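Local coordinates for genome polyprotein (Chicken sicinivirus JSY, PDB 6QWT) that is the RNA-dependent RNA polymerase (3Dpol) end of a picornaviral polyprotein and probably copies the viral genome from an RNA template, at residues Gly205-Cys210 against Leu330-Asp335; Tyr214-Phe219 against Leu382-Val387; Val229-Tyr234 against Asp335-Thr340. All coordinates share one frame; numbering follows the deposited sequence.

Contact 1 of 3, residues Gly205-Cys210 against Leu330-Asp335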
loop_
_atom_site.group_PDB
_atom_site.type_symbol
_atom_site.label_atom_id
_atom_site.label_comp_id
_atom_site.label_asym_id
_atom_site.label_seq_id
_atom_site.Cartn_x
_atom_site.Cartn_y
_atom_site.Cartn_z
ATOM N N GLY A 205 -12.377 3.505 -8.033
ATOM C CA GLY A 205 -12.160 2.219 -7.400
ATOM C C GLY A 205 -10.950 2.153 -6.503
ATOM O O GLY A 205 -10.471 1.055 -6.204
ATOM N N SER A 206 -10.441 3.298 -6.051
ATOM C CA SER A 206 -9.217 3.351 -5.266
ATOM C C SER A 206 -9.448 4.097 -3.960
ATOM O O SER A 206 -10.060 5.170 -3.943
ATOM C CB SER A 206 -8.091 4.026 -6.051
ATOM O OG SER A 206 -6.969 4.250 -5.221
ATOM N N ALA A 207 -8.939 3.527 -2.869
ATOM C CA ALA A 207 -8.989 4.149 -1.556
ATOM C C ALA A 207 -7.668 4.800 -1.169
ATOM O O ALA A 207 -7.531 5.271 -0.035
ATOM C CB ALA A 207 -9.391 3.119 -0.498
ATOM N N VAL A 208 -6.696 4.840 -2.084
ATOM C CA VAL A 208 -5.397 5.429 -1.776
ATOM C C VAL A 208 -5.562 6.911 -1.473
ATOM O O VAL A 208 -6.259 7.639 -2.192
ATOM C CB VAL A 208 -4.420 5.196 -2.938
ATOM C CG1 VAL A 208 -3.119 5.951 -2.705
ATOM C CG2 VAL A 208 -4.167 3.706 -3.119
ATOM N N GLY A 209 -4.914 7.365 -0.401
ATOM C CA GLY A 209 -5.049 8.728 0.063
ATOM C C GLY A 209 -6.177 8.950 1.045
ATOM O O GLY A 209 -6.429 10.100 1.426
ATOM N N CYS A 210 -6.862 7.894 1.467
ATOM C CA CYS A 210 -7.991 8.046 2.367
ATOM C C CYS A 210 -7.524 8.290 3.794
ATOM O O CYS A 210 -6.429 7.887 4.198
ATOM C CB CYS A 210 -8.883 6.810 2.332
ATOM S SG CYS A 210 -8.207 5.412 3.246
ATOM N N LEU A 330 -13.564 -1.107 -4.366
ATOM C CA LEU A 330 -12.722 -0.197 -3.597
ATOM C C LEU A 330 -11.459 -0.942 -3.196
ATOM O O LEU A 330 -11.532 -1.967 -2.511
ATOM C CB LEU A 330 -13.448 0.340 -2.361
ATOM C CG LEU A 330 -12.739 1.466 -1.602
ATOM C CD1 LEU A 330 -12.679 2.740 -2.434
ATOM C CD2 LEU A 330 -13.446 1.721 -0.285
ATOM N N CYS A 331 -10.310 -0.424 -3.618
ATOM C CA CYS A 331 -9.036 -1.111 -3.494
ATOM C C CYS A 331 -8.016 -0.217 -2.805
ATOM O O CYS A 331 -7.990 1.000 -3.011
ATOM C CB CYS A 331 -8.504 -1.530 -4.877
ATOM S SG CYS A 331 -9.397 -2.887 -5.663
ATOM N N TYR A 332 -7.174 -0.842 -1.983
ATOM C CA TYR A 332 -5.945 -0.223 -1.480
ATOM C C TYR A 332 -4.873 -1.309 -1.521
ATOM O O TYR A 332 -4.843 -2.185 -0.653
ATOM C CB TYR A 332 -6.109 0.345 -0.073
ATOM C CG TYR A 332 -5.079 1.411 0.287
ATOM C CD1 TYR A 332 -5.467 2.625 0.848
ATOM C CD2 TYR A 332 -3.721 1.203 0.063
ATOM C CE1 TYR A 332 -4.531 3.598 1.173
ATOM C CE2 TYR A 332 -2.782 2.169 0.381
ATOM C CZ TYR A 332 -3.192 3.363 0.935
ATOM O OH TYR A 332 -2.258 4.321 1.253
ATOM N N GLY A 333 -3.997 -1.243 -2.518
ATOM C CA GLY A 333 -3.009 -2.298 -2.691
ATOM C C GLY A 333 -3.686 -3.600 -3.074
ATOM O O GLY A 333 -4.448 -3.672 -4.043
ATOM N N ASP A 334 -3.418 -4.652 -2.317
ATOM C CA ASP A 334 -4.096 -5.918 -2.542
ATOM C C ASP A 334 -5.384 -6.031 -1.736
ATOM O O ASP A 334 -6.087 -7.035 -1.864
ATOM C CB ASP A 334 -3.161 -7.079 -2.207
ATOM C CG ASP A 334 -2.447 -6.878 -0.894
ATOM O OD1 ASP A 334 -2.701 -5.847 -0.238
ATOM O OD2 ASP A 334 -1.626 -7.741 -0.523
ATOM N N ASP A 335 -5.709 -5.030 -0.917
ATOM C CA ASP A 335 -6.936 -5.047 -0.133
ATOM C C ASP A 335 -8.106 -4.567 -0.985
ATOM O O ASP A 335 -7.978 -3.598 -1.735
ATOM C CB ASP A 335 -6.792 -4.174 1.112
ATOM C CG ASP A 335 -5.775 -4.721 2.083
ATOM O OD1 ASP A 335 -6.082 -5.717 2.770
ATOM O OD2 ASP A 335 -4.667 -4.157 2.150
#
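G205 opens the contact at L330 and C331. Its carbonyl O takes a weak, bent hydrogen bond from C331 N (3.0 Å, 130° at the hydrogen), and N309 ND2 of helix 298-316 donates to the same oxygen, so two donors grip it. S206 turns its CB away from the strand, OG anti to the backbone N (chi1 171°) and weakly bonded to S305, while its CA sits 3.5 Å from C331 O in a CH...O contact. That oxygen mainly receives A207 N, at 2.7 Å and nearly straight at 171°, giving one isolated bridge, S206 with C331, on the outermost strand 327-332. A207 CB then drops onto the leucine branch L330 CD1 at 3.8 Å, and the methyl also touches Y332, CB to CD1 4.2 Å. V208 packs on the aromatic ring: CG2 stands over the centre of the Y332 ring, 4.0 Å from its centroid, a CH-pi contact, and V208 CA comes to 3.6 Å from ring atom CE1. From A207 to C210 the loop makes a type II turn with G209 third, closed by C210 N to A207 O. Y332 begins the YGDD sequence of motif C, and Y332 to D335 form the type II' turn of its hairpin, G333 O being held by N308 ND2. The chemistry thus divides in two: main-chain bonds tie the loop to the strand just ahead of the turn, and a methyl packs over the ring of the tyrosine that begins the motif.

Contact 2 of 3, residues Tyr214-Phe219 against Leu382-Val387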
loop_
_atom_site.group_PDB
_atom_site.type_symbol
_atom_site.label_atom_id
_atom_site.label_comp_id
_atom_site.label_asym_id
_atom_site.label_seq_id
_atom_site.Cartn_x
_atom_site.Cartn_y
_atom_site.Cartn_z
ATOM N N TYR A 214 -12.202 9.925 8.442
ATOM C CA TYR A 214 -13.135 10.712 7.643
ATOM C C TYR A 214 -13.847 9.873 6.587
ATOM O O TYR A 214 -15.068 9.972 6.432
ATOM C CB TYR A 214 -12.401 11.880 6.972
ATOM C CG TYR A 214 -13.291 12.708 6.068
ATOM C CD1 TYR A 214 -13.365 12.450 4.705
ATOM C CD2 TYR A 214 -14.063 13.743 6.582
ATOM C CE1 TYR A 214 -14.181 13.196 3.878
ATOM C CE2 TYR A 214 -14.884 14.498 5.759
ATOM C CZ TYR A 214 -14.938 14.219 4.408
ATOM O OH TYR A 214 -15.749 14.961 3.580
ATOM N N HIS A 215 -13.103 9.048 5.853
ATOM C CA HIS A 215 -13.645 8.427 4.653
ATOM C C HIS A 215 -14.435 7.157 4.928
ATOM O O HIS A 215 -15.125 6.677 4.023
ATOM C CB HIS A 215 -12.515 8.141 3.662
ATOM C CG HIS A 215 -12.018 9.368 2.966
ATOM N ND1 HIS A 215 -10.818 9.970 3.281
ATOM C CD2 HIS A 215 -12.575 10.125 1.991
ATOM C CE1 HIS A 215 -10.652 11.037 2.522
ATOM N NE2 HIS A 215 -11.703 11.156 1.731
ATOM N N TRP A 216 -14.374 6.613 6.142
ATOM C CA TRP A 216 -15.174 5.431 6.438
ATOM C C TRP A 216 -16.667 5.700 6.300
ATOM O O TRP A 216 -17.427 4.765 6.032
ATOM C CB TRP A 216 -14.844 4.911 7.839
ATOM C CG TRP A 216 -14.245 3.533 7.837
ATOM C CD1 TRP A 216 -14.690 2.450 8.533
ATOM C CD2 TRP A 216 -13.095 3.090 7.097
ATOM N NE1 TRP A 216 -13.892 1.361 8.277
ATOM C CE2 TRP A 216 -12.906 1.727 7.399
ATOM C CE3 TRP A 216 -12.208 3.713 6.211
ATOM C CZ2 TRP A 216 -11.869 0.974 6.846
ATOM C CZ3 TRP A 216 -11.178 2.965 5.663
ATOM C CH2 TRP A 216 -11.019 1.609 5.984
ATOM N N THR A 217 -17.104 6.964 6.446
ATOM C CA THR A 217 -18.525 7.268 6.264
ATOM C C THR A 217 -18.930 7.213 4.794
ATOM O O THR A 217 -19.866 6.468 4.456
ATOM C CB THR A 217 -18.866 8.608 6.925
ATOM O OG1 THR A 217 -18.743 8.496 8.350
ATOM C CG2 THR A 217 -20.290 9.040 6.576
ATOM N N PRO A 218 -18.291 7.950 3.872
ATOM C CA PRO A 218 -18.687 7.805 2.460
ATOM C C PRO A 218 -18.357 6.437 1.877
ATOM O O PRO A 218 -19.085 5.973 0.991
ATOM C CB PRO A 218 -17.913 8.932 1.756
ATOM C CG PRO A 218 -16.756 9.201 2.636
ATOM C CD PRO A 218 -17.262 8.998 4.033
ATOM N N PHE A 219 -17.286 5.780 2.337
ATOM C CA PHE A 219 -17.025 4.403 1.919
ATOM C C PHE A 219 -18.206 3.501 2.268
ATOM O O PHE A 219 -18.673 2.712 1.439
ATOM C CB PHE A 219 -15.749 3.872 2.585
ATOM C CG PHE A 219 -14.471 4.447 2.032
ATOM C CD1 PHE A 219 -13.245 4.066 2.561
ATOM C CD2 PHE A 219 -14.488 5.365 0.991
ATOM C CE1 PHE A 219 -12.060 4.586 2.061
ATOM C CE2 PHE A 219 -13.305 5.891 0.490
ATOM C CZ PHE A 219 -12.090 5.501 1.025
ATOM N N LEU A 382 -8.650 -2.742 5.364
ATOM C CA LEU A 382 -7.466 -2.225 6.051
ATOM C C LEU A 382 -7.535 -2.542 7.545
ATOM O O LEU A 382 -7.303 -1.687 8.404
ATOM C CB LEU A 382 -7.298 -0.723 5.811
ATOM C CG LEU A 382 -7.209 -0.265 4.352
ATOM C CD1 LEU A 382 -7.293 1.254 4.257
ATOM C CD2 LEU A 382 -5.931 -0.780 3.703
ATOM N N LYS A 383 -7.887 -3.794 7.845
ATOM C CA LYS A 383 -7.983 -4.322 9.206
ATOM C C LYS A 383 -9.064 -3.634 10.041
ATOM O O LYS A 383 -9.045 -3.727 11.274
ATOM C CB LYS A 383 -6.632 -4.240 9.929
ATOM C CG LYS A 383 -5.533 -5.105 9.314
ATOM C CD LYS A 383 -4.244 -5.019 10.127
ATOM C CE LYS A 383 -3.734 -6.401 10.521
ATOM N NZ LYS A 383 -2.954 -6.375 11.798
ATOM N N ARG A 384 -10.028 -2.960 9.411
ATOM C CA ARG A 384 -11.029 -2.190 10.138
ATOM C C ARG A 384 -12.439 -2.607 9.741
ATOM O O ARG A 384 -12.733 -2.787 8.555
ATOM C CB ARG A 384 -10.867 -0.684 9.886
ATOM C CG ARG A 384 -9.530 -0.104 10.326
ATOM C CD ARG A 384 -9.185 1.117 9.482
ATOM N NE ARG A 384 -8.200 1.990 10.117
ATOM C CZ ARG A 384 -6.889 1.916 9.906
ATOM N NH1 ARG A 384 -6.398 0.998 9.082
ATOM N NH2 ARG A 384 -6.067 2.757 10.518
ATOM N N HIS A 385 -13.310 -2.742 10.739
ATOM C CA HIS A 385 -14.736 -2.901 10.499
ATOM C C HIS A 385 -15.382 -1.540 10.234
ATOM O O HIS A 385 -14.757 -0.485 10.371
ATOM C CB HIS A 385 -15.417 -3.573 11.693
ATOM C CG HIS A 385 -15.283 -5.064 11.713
ATOM N ND1 HIS A 385 -14.297 -5.713 12.425
ATOM C CD2 HIS A 385 -16.017 -6.034 11.118
ATOM C CE1 HIS A 385 -14.426 -7.018 12.264
ATOM N NE2 HIS A 385 -15.461 -7.239 11.473
ATOM N N PHE A 386 -16.654 -1.577 9.840
ATOM C CA PHE A 386 -17.491 -0.389 9.689
ATOM C C PHE A 386 -18.585 -0.472 10.749
ATOM O O PHE A 386 -19.448 -1.355 10.685
ATOM C CB PHE A 386 -18.098 -0.300 8.288
ATOM C CG PHE A 386 -17.083 -0.196 7.176
ATOM C CD1 PHE A 386 -16.385 -1.314 6.742
ATOM C CD2 PHE A 386 -16.845 1.016 6.548
ATOM C CE1 PHE A 386 -15.458 -1.222 5.718
ATOM C CE2 PHE A 386 -15.918 1.117 5.522
ATOM C CZ PHE A 386 -15.223 -0.008 5.106
ATOM N N VAL A 387 -18.553 0.437 11.726
ATOM C CA VAL A 387 -19.506 0.434 12.825
ATOM C C VAL A 387 -20.154 1.810 12.948
ATOM O O VAL A 387 -19.467 2.789 13.255
ATOM C CB VAL A 387 -18.855 0.034 14.159
ATOM C CG1 VAL A 387 -19.875 0.109 15.284
ATOM C CG2 VAL A 387 -18.262 -1.367 14.062
#
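W216 and F386 carry most of this contact, lying over one another as an offset stack: the five-membered ring of the indole and the phenyl ring have centroids 3.9 Å apart and planes within 10°. W216 NE1 lies over the centre of the F386 ring, while the closest pair is W216 CD1 and F386 CD2 at 3.3 Å. The indole N-H points across to the main chain, where NE1 bonds H385 O at 2.9 Å; the oxygen lies close to the indole plane, though the donor stands well above the carbonyl plane. Stacked and bonded like this, W216 has a first torsion of -117°, off the staggered positions. At the six-membered ring R384, crossing at about a right angle, brings CB to 3.6 Å from CZ2, and L382 CD1 touches CH2 at the rim, 4.1 Å away. R384 turns its guanidinium back instead, NH1 bonding L382 O at 2.9 Å. L382 and R384 belong to the FLKR sequence of motif E, the hairpin that in related polymerases serves as the primer grip. The 214-219 part of helix 212-222 runs at 65° to strand 384-387; strand 396-400 pairs with that strand and adds P398 against W216 and I396 against F386, while F219 reaches L330 of the central sheet.

Contact 3 of 3, residues Val229-Tyr234 against Asp335-Thr340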
loop_
_atom_site.group_PDB
_atom_site.type_symbol
_atom_site.label_atom_id
_atom_site.label_comp_id
_atom_site.label_asym_id
_atom_site.label_seq_id
_atom_site.Cartn_x
_atom_site.Cartn_y
_atom_site.Cartn_z
ATOM N N VAL A 229 -21.666 -7.352 0.464
ATOM C CA VAL A 229 -20.375 -6.725 0.213
ATOM C C VAL A 229 -19.299 -7.728 0.598
ATOM O O VAL A 229 -19.396 -8.366 1.652
ATOM C CB VAL A 229 -20.213 -5.409 0.998
ATOM C CG1 VAL A 229 -18.888 -4.737 0.662
ATOM C CG2 VAL A 229 -21.377 -4.468 0.708
ATOM N N TRP A 230 -18.287 -7.876 -0.255
ATOM C CA TRP A 230 -17.267 -8.901 -0.085
ATOM C C TRP A 230 -15.896 -8.274 0.121
ATOM O O TRP A 230 -15.567 -7.251 -0.490
ATOM C CB TRP A 230 -17.231 -9.840 -1.294
ATOM C CG TRP A 230 -18.522 -10.558 -1.513
ATOM C CD1 TRP A 230 -19.503 -10.228 -2.403
ATOM C CD2 TRP A 230 -18.983 -11.724 -0.819
ATOM N NE1 TRP A 230 -20.546 -11.121 -2.309
ATOM C CE2 TRP A 230 -20.250 -12.048 -1.344
ATOM C CE3 TRP A 230 -18.447 -12.525 0.194
ATOM C CZ2 TRP A 230 -20.990 -13.140 -0.892
ATOM C CZ3 TRP A 230 -19.184 -13.608 0.639
ATOM C CH2 TRP A 230 -20.440 -13.904 0.098
ATOM N N ALA A 231 -15.103 -8.895 0.991
ATOM C CA ALA A 231 -13.708 -8.537 1.190
ATOM C C ALA A 231 -12.832 -9.723 0.822
ATOM O O ALA A 231 -13.171 -10.872 1.124
ATOM C CB ALA A 231 -13.435 -8.120 2.639
ATOM N N LEU A 232 -11.715 -9.448 0.157
ATOM C CA LEU A 232 -10.737 -10.490 -0.108
ATOM C C LEU A 232 -9.351 -9.873 -0.146
ATOM O O LEU A 232 -9.188 -8.656 -0.273
ATOM C CB LEU A 232 -11.030 -11.245 -1.410
ATOM C CG LEU A 232 -11.117 -10.483 -2.730
ATOM C CD1 LEU A 232 -9.738 -10.195 -3.304
ATOM C CD2 LEU A 232 -11.955 -11.283 -3.720
ATOM N N ASP A 233 -8.350 -10.734 -0.020
ATOM C CA ASP A 233 -6.959 -10.323 -0.013
ATOM C C ASP A 233 -6.174 -11.215 -0.962
ATOM O O ASP A 233 -6.544 -12.365 -1.210
ATOM C CB ASP A 233 -6.364 -10.391 1.404
ATOM C CG ASP A 233 -5.031 -9.676 1.513
ATOM O OD1 ASP A 233 -4.022 -10.338 1.845
ATOM O OD2 ASP A 233 -4.990 -8.451 1.267
ATOM N N TYR A 234 -5.094 -10.670 -1.502
ATOM C CA TYR A 234 -4.186 -11.430 -2.344
ATOM C C TYR A 234 -2.991 -11.889 -1.523
ATOM O O TYR A 234 -2.507 -11.164 -0.649
ATOM C CB TYR A 234 -3.696 -10.594 -3.528
ATOM C CG TYR A 234 -4.758 -10.191 -4.528
ATOM C CD1 TYR A 234 -5.667 -9.179 -4.242
ATOM C CD2 TYR A 234 -4.832 -10.805 -5.772
ATOM C CE1 TYR A 234 -6.629 -8.803 -5.160
ATOM C CE2 TYR A 234 -5.789 -10.434 -6.698
ATOM C CZ TYR A 234 -6.684 -9.434 -6.389
ATOM O OH TYR A 234 -7.636 -9.065 -7.312
ATOM N N ASP A 335 -5.709 -5.030 -0.917
ATOM C CA ASP A 335 -6.936 -5.047 -0.133
ATOM C C ASP A 335 -8.106 -4.567 -0.985
ATOM O O ASP A 335 -7.978 -3.598 -1.735
ATOM C CB ASP A 335 -6.792 -4.174 1.112
ATOM C CG ASP A 335 -5.775 -4.721 2.083
ATOM O OD1 ASP A 335 -6.082 -5.717 2.770
ATOM O OD2 ASP A 335 -4.667 -4.157 2.150
ATOM N N VAL A 336 -9.246 -5.248 -0.864
ATOM C CA VAL A 336 -10.357 -5.093 -1.795
ATOM C C VAL A 336 -11.666 -5.204 -1.044
ATOM O O VAL A 336 -11.884 -6.138 -0.263
ATOM C CB VAL A 336 -10.348 -6.144 -2.924
ATOM C CG1 VAL A 336 -11.700 -6.085 -3.659
ATOM C CG2 VAL A 336 -9.189 -5.905 -3.842
ATOM N N LEU A 337 -12.551 -4.261 -1.336
ATOM C CA LEU A 337 -13.975 -4.457 -1.148
ATOM C C LEU A 337 -14.668 -4.418 -2.503
ATOM O O LEU A 337 -14.314 -3.606 -3.362
ATOM C CB LEU A 337 -14.594 -3.391 -0.222
ATOM C CG LEU A 337 -14.065 -3.249 1.206
ATOM C CD1 LEU A 337 -14.847 -2.152 1.930
ATOM C CD2 LEU A 337 -14.182 -4.567 1.939
ATOM N N TYR A 338 -15.664 -5.281 -2.702
ATOM C CA TYR A 338 -16.445 -5.219 -3.932
ATOM C C TYR A 338 -17.870 -5.665 -3.646
ATOM O O TYR A 338 -18.144 -6.362 -2.666
ATOM C CB TYR A 338 -15.810 -6.057 -5.054
ATOM C CG TYR A 338 -16.069 -7.548 -4.989
ATOM C CD1 TYR A 338 -17.223 -8.095 -5.539
ATOM C CD2 TYR A 338 -15.144 -8.414 -4.416
ATOM C CE1 TYR A 338 -17.462 -9.453 -5.498
ATOM C CE2 TYR A 338 -15.377 -9.775 -4.373
ATOM C CZ TYR A 338 -16.538 -10.288 -4.914
ATOM O OH TYR A 338 -16.775 -11.644 -4.875
ATOM N N ALA A 339 -18.775 -5.241 -4.523
ATOM C CA ALA A 339 -20.176 -5.612 -4.443
ATOM C C ALA A 339 -20.766 -5.527 -5.841
ATOM O O ALA A 339 -20.473 -4.587 -6.586
ATOM C CB ALA A 339 -20.935 -4.698 -3.476
ATOM N N THR A 340 -21.583 -6.517 -6.192
ATOM C CA THR A 340 -22.269 -6.553 -7.475
ATOM C C THR A 340 -23.733 -6.912 -7.264
ATOM O O THR A 340 -24.099 -7.541 -6.268
ATOM C CB THR A 340 -21.640 -7.571 -8.442
ATOM O OG1 THR A 340 -21.795 -8.894 -7.912
ATOM C CG2 THR A 340 -20.159 -7.281 -8.656
#
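Motifs A and C of the polymerase palm pair here as antiparallel strands, with W230 and L232 of the motif A strand meeting Y338 and V336 of the strand that leaves the YGDD turn. W230 and Y338 form a hydrogen-bonded pair held both ways: W230 N to Y338 O is 2.9 Å and nearly straight (171°), and Y338 N to W230 O is 3.0 Å. The next such pair is slacker, L232 N to V336 O at 3.3 Å and V336 N to L232 O at 3.5 Å, both weak.

W230, L232, V336 and Y338 share one face. There W230 CB rests over a face of the Y338 ring, toward its rim, 3.6 Å from CE2, and L232 CD2 meets the same CE2 near the ring plane at 3.8 Å. Y338 CG sits between its backbone N and carbonyl carbon (chi1 80°), the crowded position, and from there the ring reaches W230 CB; it lies at 30° to the indole plane, slid so far that the two barely overlap. Both polar ends are satisfied by the following loop, Y338 OH by I344 O and W230 NE1 by S343 OG. On the other face A231 CB touches L337 CD2 at 3.7 Å.

At the motif end, D233 OD2 and D335 OD1 are two acceptors 3.3 Å apart, the carboxylates side by side and pointing the same way. In related polymerases the motif A aspartate and the first aspartate of YGDD, here D334, bind the catalytic metal ions; D233 probably does so here, with D335 beside it.

Strand 327-332 flanks 335-340 on one side and strand 360-362 flanks 230-235 on the other. Helix 298-316 packs on V336 and Y234, helix 346-356 on W230 and Y338, and the loop residue V379 on A231 and L337.

How the contacts relate
Contacts 1 and 3 are two sides of one hairpin: they share D335, their centres lie about 11 Å apart, and strand 327-332 joins 335-340 through L330 O and L337 N at 2.8 Å, probably a hydrogen bond. Loop 205-210, that hairpin and motif A thus lie in succession across the palm. Contact 2 leans on both. F219 of its helix meets contact 1, CZ to A207 CB 3.9 Å, and F386 CZ reaches L337 CD1 of contact 3, also 3.9 Å. Contacts 1 and 3 converge at the YGDD turn, the probable active site, while contact 2 only packs against it, reaching D335 through L382 CD2, 3.9 Å from OD2.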